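Local coordinates for CLIP-associating protein 2 (Mus musculus, PDB 3WOZ) that probably binds tubulin and contributes to the control of microtubule dynamics through TOG domains, of which this HEAT-repeat domain is one, at residues N31-Q36 / I74-D79; L171-V176 / P205-L210. All coordinates share one frame; numbering follows the deposited sequence.

Both contacts join pairs of helices in an all-helical HEAT-repeat array, the architecture of TOG domains. They lie on opposite sides of the chain's centre, with their own centres about 38 Å apart, and they share no element. Contact 1 joins the C-terminal ends of helices 19-34 and 60-77 near the start of the chain. It is partly buried: a buried leucine methyl meets the edge of a partly exposed histidine ring, and an exposed glutamine amide lies against a valine on the outer side. Contact 2 joins helices 167-179 and 204-212 near the end of the chain. Its three touching residues are all buried and apolar. Chemistry follows place: mixed at the helix ends, purely hydrocarbon in contact 2.

Contact 1. Residues N31-Q36 / I74-D79; sequences NLLKNQ and IQVHKD
Leu-33 reaches the ring of His-77 with one methyl. Its CD2 lies 3.8 Å from His-77 CE1, at the ring edge and near the ring plane. Val-76 covers one face of the same ring: its CG1 stands 3.5 Å above the plane, over the centre. The imidazole is thus packed by a neighbour in its own helix and by a methyl from the other. Leu-33 is buried, and this is the tight side. Val-76 points its side chain at the 31-36 segment, and Leu-33 CD2 is 4.4 Å from Val-76 CB.

The looser side belongs to Gln-36, which is exposed. Its chain bends at chi2 (-88°), and its side chain and that of Val-76 run past each other in opposite directions. NE2 is 3.8 Å from Val-76 CG1, and OE1 is 3.9 Å from Val-76 CG2. These are van der Waals contacts. Gln-36 has positive phi and is the C-prime residue of a Schellman motif. Its N hydrogen-bonds to Leu-33 O, and Arg-37 N to Leu-32 O, which ends helix 19-34.

This is helix-to-helix packing of the HEAT-repeat TOG domain. Leu-33 also touches Thr-69 and Asp-72 of helix 60-77, Leu-32 packs on helix 7-14, and Ile-74 touches helix 102-118.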
loop_
_atom_site.group_PDB
_atom_site.type_symbol
_atom_site.label_atom_id
_atom_site.label_comp_id
_atom_site.label_asym_id
_atom_site.label_seq_id
_atom_site.Cartn_x
_atom_site.Cartn_y
_atom_site.Cartn_z
ATOM N N ASN A 31 19.000 -12.075 -9.480
ATOM C CA ASN A 31 19.700 -12.400 -10.717
ATOM C C ASN A 31 18.734 -12.820 -11.832
ATOM O O ASN A 31 18.850 -12.341 -12.963
ATOM C CB ASN A 31 20.746 -13.487 -10.464
ATOM C CG ASN A 31 21.965 -13.341 -11.355
ATOM O OD1 ASN A 31 22.281 -14.235 -12.133
ATOM N ND2 ASN A 31 22.652 -12.208 -11.244
ATOM N N LEU A 32 17.782 -13.695 -11.491
ATOM C CA LEU A 32 16.735 -14.137 -12.423
ATOM C C LEU A 32 15.963 -12.955 -13.000
ATOM O O LEU A 32 15.655 -12.931 -14.194
ATOM C CB LEU A 32 15.736 -15.086 -11.741
ATOM C CG LEU A 32 16.099 -16.478 -11.217
ATOM C CD1 LEU A 32 14.847 -17.144 -10.661
ATOM C CD2 LEU A 32 16.731 -17.364 -12.281
ATOM N N LEU A 33 15.649 -11.985 -12.144
ATOM C CA LEU A 33 14.910 -10.794 -12.555
ATOM C C LEU A 33 15.758 -9.863 -13.426
ATOM O O LEU A 33 15.281 -9.354 -14.440
ATOM C CB LEU A 33 14.359 -10.052 -11.332
ATOM C CG LEU A 33 13.333 -10.806 -10.477
ATOM C CD1 LEU A 33 13.167 -10.131 -9.128
ATOM C CD2 LEU A 33 11.985 -10.936 -11.191
ATOM N N LYS A 34 17.014 -9.655 -13.031
ATOM C CA LYS A 34 17.949 -8.841 -13.816
ATOM C C LYS A 34 18.213 -9.462 -15.195
ATOM O O LYS A 34 18.311 -8.750 -16.190
ATOM C CB LYS A 34 19.269 -8.634 -13.064
ATOM C CG LYS A 34 19.151 -7.851 -11.759
ATOM C CD LYS A 34 19.254 -6.347 -11.960
ATOM C CE LYS A 34 18.899 -5.588 -10.681
ATOM N NZ LYS A 34 19.547 -6.177 -9.463
ATOM N N ASN A 35 18.306 -10.788 -15.244
ATOM C CA ASN A 35 18.528 -11.505 -16.499
ATOM C C ASN A 35 17.230 -11.782 -17.260
ATOM O O ASN A 35 17.228 -12.533 -18.238
ATOM C CB ASN A 35 19.275 -12.818 -16.243
ATOM C CG ASN A 35 20.684 -12.603 -15.711
ATOM O OD1 ASN A 35 21.267 -11.529 -15.869
ATOM N ND2 ASN A 35 21.238 -13.632 -15.083
ATOM N N GLN A 36 16.134 -11.178 -16.797
ATOM C CA GLN A 36 14.793 -11.393 -17.360
ATOM C C GLN A 36 14.516 -12.873 -17.665
ATOM O O GLN A 36 14.021 -13.220 -18.737
ATOM C CB GLN A 36 14.569 -10.523 -18.604
ATOM C CG GLN A 36 14.559 -9.009 -18.345
ATOM C CD GLN A 36 13.179 -8.440 -17.986
ATOM O OE1 GLN A 36 13.040 -7.233 -17.782
ATOM N NE2 GLN A 36 12.162 -9.300 -17.917
ATOM N N ILE A 74 8.202 -6.135 -8.892
ATOM C CA ILE A 74 7.075 -5.317 -9.313
ATOM C C ILE A 74 7.287 -4.770 -10.731
ATOM O O ILE A 74 6.391 -4.856 -11.569
ATOM C CB ILE A 74 6.792 -4.160 -8.321
ATOM C CG1 ILE A 74 6.360 -4.711 -6.955
ATOM C CG2 ILE A 74 5.723 -3.228 -8.873
ATOM C CD1 ILE A 74 6.563 -3.742 -5.802
ATOM N N GLN A 75 8.471 -4.222 -10.997
ATOM C CA GLN A 75 8.763 -3.631 -12.307
ATOM C C GLN A 75 8.682 -4.634 -13.463
ATOM O O GLN A 75 8.220 -4.294 -14.544
ATOM C CB GLN A 75 10.110 -2.906 -12.295
ATOM C CG GLN A 75 10.047 -1.557 -11.594
ATOM C CD GLN A 75 11.412 -0.967 -11.295
ATOM O OE1 GLN A 75 12.436 -1.645 -11.398
ATOM N NE2 GLN A 75 11.431 0.304 -10.916
ATOM N N VAL A 76 9.102 -5.871 -13.216
ATOM C CA VAL A 76 9.098 -6.908 -14.247
ATOM C C VAL A 76 7.709 -7.532 -14.456
ATOM O O VAL A 76 7.310 -7.783 -15.590
ATOM C CB VAL A 76 10.184 -7.988 -13.958
ATOM C CG1 VAL A 76 9.957 -9.270 -14.771
ATOM C CG2 VAL A 76 11.576 -7.417 -14.221
ATOM N N HIS A 77 6.966 -7.739 -13.369
ATOM C CA HIS A 77 5.731 -8.524 -13.416
ATOM C C HIS A 77 4.432 -7.765 -13.133
ATOM O O HIS A 77 3.378 -8.392 -13.002
ATOM C CB HIS A 77 5.832 -9.730 -12.470
ATOM C CG HIS A 77 6.850 -10.744 -12.888
ATOM N ND1 HIS A 77 8.029 -10.941 -12.200
ATOM C CD2 HIS A 77 6.868 -11.613 -13.925
ATOM C CE1 HIS A 77 8.729 -11.890 -12.794
ATOM N NE2 HIS A 77 8.049 -12.312 -13.846
ATOM N N LYS A 78 4.495 -6.435 -13.059
ATOM C CA LYS A 78 3.311 -5.615 -12.741
ATOM C C LYS A 78 2.025 -5.977 -13.511
ATOM O O LYS A 78 0.932 -5.935 -12.942
ATOM C CB LYS A 78 3.616 -4.114 -12.873
ATOM C CG LYS A 78 4.224 -3.680 -14.212
ATOM C CD LYS A 78 4.544 -2.190 -14.196
ATOM C CE LYS A 78 5.247 -1.736 -15.472
ATOM N NZ LYS A 78 4.292 -1.535 -16.596
ATOM N N ASP A 79 2.162 -6.333 -14.791
ATOM C CA ASP A 79 1.013 -6.697 -15.634
ATOM C C ASP A 79 0.272 -7.924 -15.113
ATOM O O ASP A 79 -0.935 -8.059 -15.314
ATOM C CB ASP A 79 1.452 -6.953 -17.079
ATOM C CG ASP A 79 1.977 -5.703 -17.774
ATOM O OD1 ASP A 79 1.649 -4.572 -17.349
ATOM O OD2 ASP A 79 2.718 -5.858 -18.767
#

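Contact 2. Residues L171-V176 / P205-L210; sequences LAVSRV and PEFTML
Val-173 overlaps Leu-210 with its CG1 methyl, which lies 3.8 Å from Leu-210 CD1. The same leucine methyl is also 3.8 Å from Val-173 CB, and it therefore rests against the branch point of the valine as well as one arm. CG1 is anti to the backbone N of Val-173 (chi1 171°), on a side chain that already points at the other helix. Leu-210 points back toward it, and the two side chains meet at a slant.

Phe-207, one helical turn earlier, adds a second contact to the same methyl. Its CE2 is 4.2 Å from Val-173 CG1, and the methyl approaches the ring obliquely. The side chain of Phe-207 leaves the backbone to one side. Its CG is anti to the backbone N (chi1 -166°), and the CE2 end of the ring comes nearer to Val-173.

Helix 186-202 borders the contact: Leu-196 touches Val-173, and Leu-199 touches Phe-207. Phe-163 also packs on Phe-207, and Asn-165 on Leu-210.

All three touching residues are buried, and only carbon atoms meet between 171-176 and 205-210. This is hydrophobic helix packing within the HEAT-repeat array of the TOG domain. Its hold rests on shape and exclusion of water, without polar bonds to set a direction.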
loop_
_atom_site.group_PDB
_atom_site.type_symbol
_atom_site.label_atom_id
_atom_site.label_comp_id
_atom_site.label_asym_id
_atom_site.label_seq_id
_atom_site.Cartn_x
_atom_site.Cartn_y
_atom_site.Cartn_z
ATOM N N LEU A 171 -18.006 5.251 3.427
ATOM C CA LEU A 171 -17.610 4.660 4.707
ATOM C C LEU A 171 -16.159 5.006 5.067
ATOM O O LEU A 171 -15.825 5.151 6.243
ATOM C CB LEU A 171 -17.802 3.136 4.658
ATOM C CG LEU A 171 -17.565 2.238 5.880
ATOM C CD1 LEU A 171 -18.619 2.441 6.962
ATOM C CD2 LEU A 171 -17.525 0.776 5.452
ATOM N N ALA A 172 -15.311 5.141 4.048
ATOM C CA ALA A 172 -13.894 5.456 4.245
ATOM C C ALA A 172 -13.672 6.929 4.558
ATOM O O ALA A 172 -12.926 7.263 5.482
ATOM C CB ALA A 172 -13.085 5.041 3.035
ATOM N N VAL A 173 -14.322 7.802 3.789
ATOM C CA VAL A 173 -14.214 9.249 3.992
ATOM C C VAL A 173 -14.719 9.664 5.383
ATOM O O VAL A 173 -14.157 10.574 5.995
ATOM C CB VAL A 173 -14.913 10.050 2.861
ATOM C CG1 VAL A 173 -14.990 11.533 3.196
ATOM C CG2 VAL A 173 -14.176 9.860 1.543
ATOM N N SER A 174 -15.758 8.982 5.870
ATOM C CA SER A 174 -16.286 9.187 7.225
ATOM C C SER A 174 -15.208 9.002 8.289
ATOM O O SER A 174 -15.047 9.843 9.171
ATOM C CB SER A 174 -17.440 8.222 7.513
ATOM O OG SER A 174 -18.504 8.407 6.603
ATOM N N ARG A 175 -14.483 7.890 8.196
ATOM C CA ARG A 175 -13.388 7.585 9.117
ATOM C C ARG A 175 -12.302 8.653 9.080
ATOM O O ARG A 175 -11.788 9.052 10.128
ATOM C CB ARG A 175 -12.790 6.212 8.813
ATOM C CG ARG A 175 -13.720 5.057 9.140
ATOM C CD ARG A 175 -12.988 3.721 9.131
ATOM N NE ARG A 175 -11.947 3.643 10.158
ATOM C CZ ARG A 175 -11.466 2.507 10.659
ATOM N NH1 ARG A 175 -10.517 2.539 11.587
ATOM N NH2 ARG A 175 -11.934 1.337 10.240
ATOM N N VAL A 176 -11.982 9.123 7.873
ATOM C CA VAL A 176 -10.956 10.143 7.665
ATOM C C VAL A 176 -11.342 11.469 8.332
ATOM O O VAL A 176 -10.498 12.107 8.971
ATOM C CB VAL A 176 -10.627 10.340 6.151
ATOM C CG1 VAL A 176 -9.580 11.422 5.948
ATOM C CG2 VAL A 176 -10.140 9.037 5.533
ATOM N N PRO A 205 -17.589 17.877 -7.596
ATOM C CA PRO A 205 -19.006 17.494 -7.590
ATOM C C PRO A 205 -19.281 16.151 -6.911
ATOM O O PRO A 205 -20.198 16.059 -6.093
ATOM C CB PRO A 205 -19.358 17.431 -9.080
ATOM C CG PRO A 205 -18.424 18.385 -9.717
ATOM C CD PRO A 205 -17.134 18.205 -8.962
ATOM N N GLU A 206 -18.480 15.134 -7.224
ATOM C CA GLU A 206 -18.655 13.806 -6.632
ATOM C C GLU A 206 -18.354 13.795 -5.132
ATOM O O GLU A 206 -18.921 12.991 -4.390
ATOM C CB GLU A 206 -17.799 12.768 -7.366
ATOM C CG GLU A 206 -18.172 11.313 -7.091
ATOM C CD GLU A 206 -19.391 10.823 -7.874
ATOM O OE1 GLU A 206 -19.803 9.666 -7.651
ATOM O OE2 GLU A 206 -19.935 11.578 -8.710
ATOM N N PHE A 207 -17.468 14.688 -4.693
ATOM C CA PHE A 207 -17.160 14.827 -3.269
ATOM C C PHE A 207 -18.250 15.600 -2.531
ATOM O O PHE A 207 -18.511 15.336 -1.356
ATOM C CB PHE A 207 -15.803 15.501 -3.048
ATOM C CG PHE A 207 -15.288 15.368 -1.641
ATOM C CD1 PHE A 207 -15.561 16.345 -0.687
ATOM C CD2 PHE A 207 -14.540 14.258 -1.264
ATOM C CE1 PHE A 207 -15.093 16.218 0.613
ATOM C CE2 PHE A 207 -14.070 14.124 0.037
ATOM C CZ PHE A 207 -14.346 15.107 0.977
ATOM N N THR A 208 -18.867 16.560 -3.218
ATOM C CA THR A 208 -19.988 17.319 -2.662
ATOM C C THR A 208 -21.182 16.389 -2.423
ATOM O O THR A 208 -21.863 16.489 -1.399
ATOM C CB THR A 208 -20.388 18.497 -3.581
ATOM O OG1 THR A 208 -19.209 19.185 -4.018
ATOM C CG2 THR A 208 -21.295 19.485 -2.845
HETATM N N MSE A 209 -21.403 15.475 -3.368
HETATM C CA MSE A 209 -22.450 14.461 -3.282
HETATM C C MSE A 209 -22.182 13.515 -2.107
HETATM O O MSE A 209 -23.102 13.143 -1.374
HETATM C CB MSE A 209 -22.508 13.675 -4.593
HETATM C CG MSE A 209 -23.906 13.439 -5.142
HETATM SE SE MSE A 209 -23.854 12.720 -6.964
HETATM C CE MSE A 209 -23.399 10.871 -6.544
ATOM N N LEU A 210 -20.910 13.139 -1.947
ATOM C CA LEU A 210 -20.433 12.307 -0.838
ATOM C C LEU A 210 -20.777 12.940 0.516
ATOM O O LEU A 210 -21.388 12.296 1.368
ATOM C CB LEU A 210 -18.912 12.103 -0.968
ATOM C CG LEU A 210 -18.045 11.085 -0.199
ATOM C CD1 LEU A 210 -18.256 11.107 1.316
ATOM C CD2 LEU A 210 -18.192 9.669 -0.736
#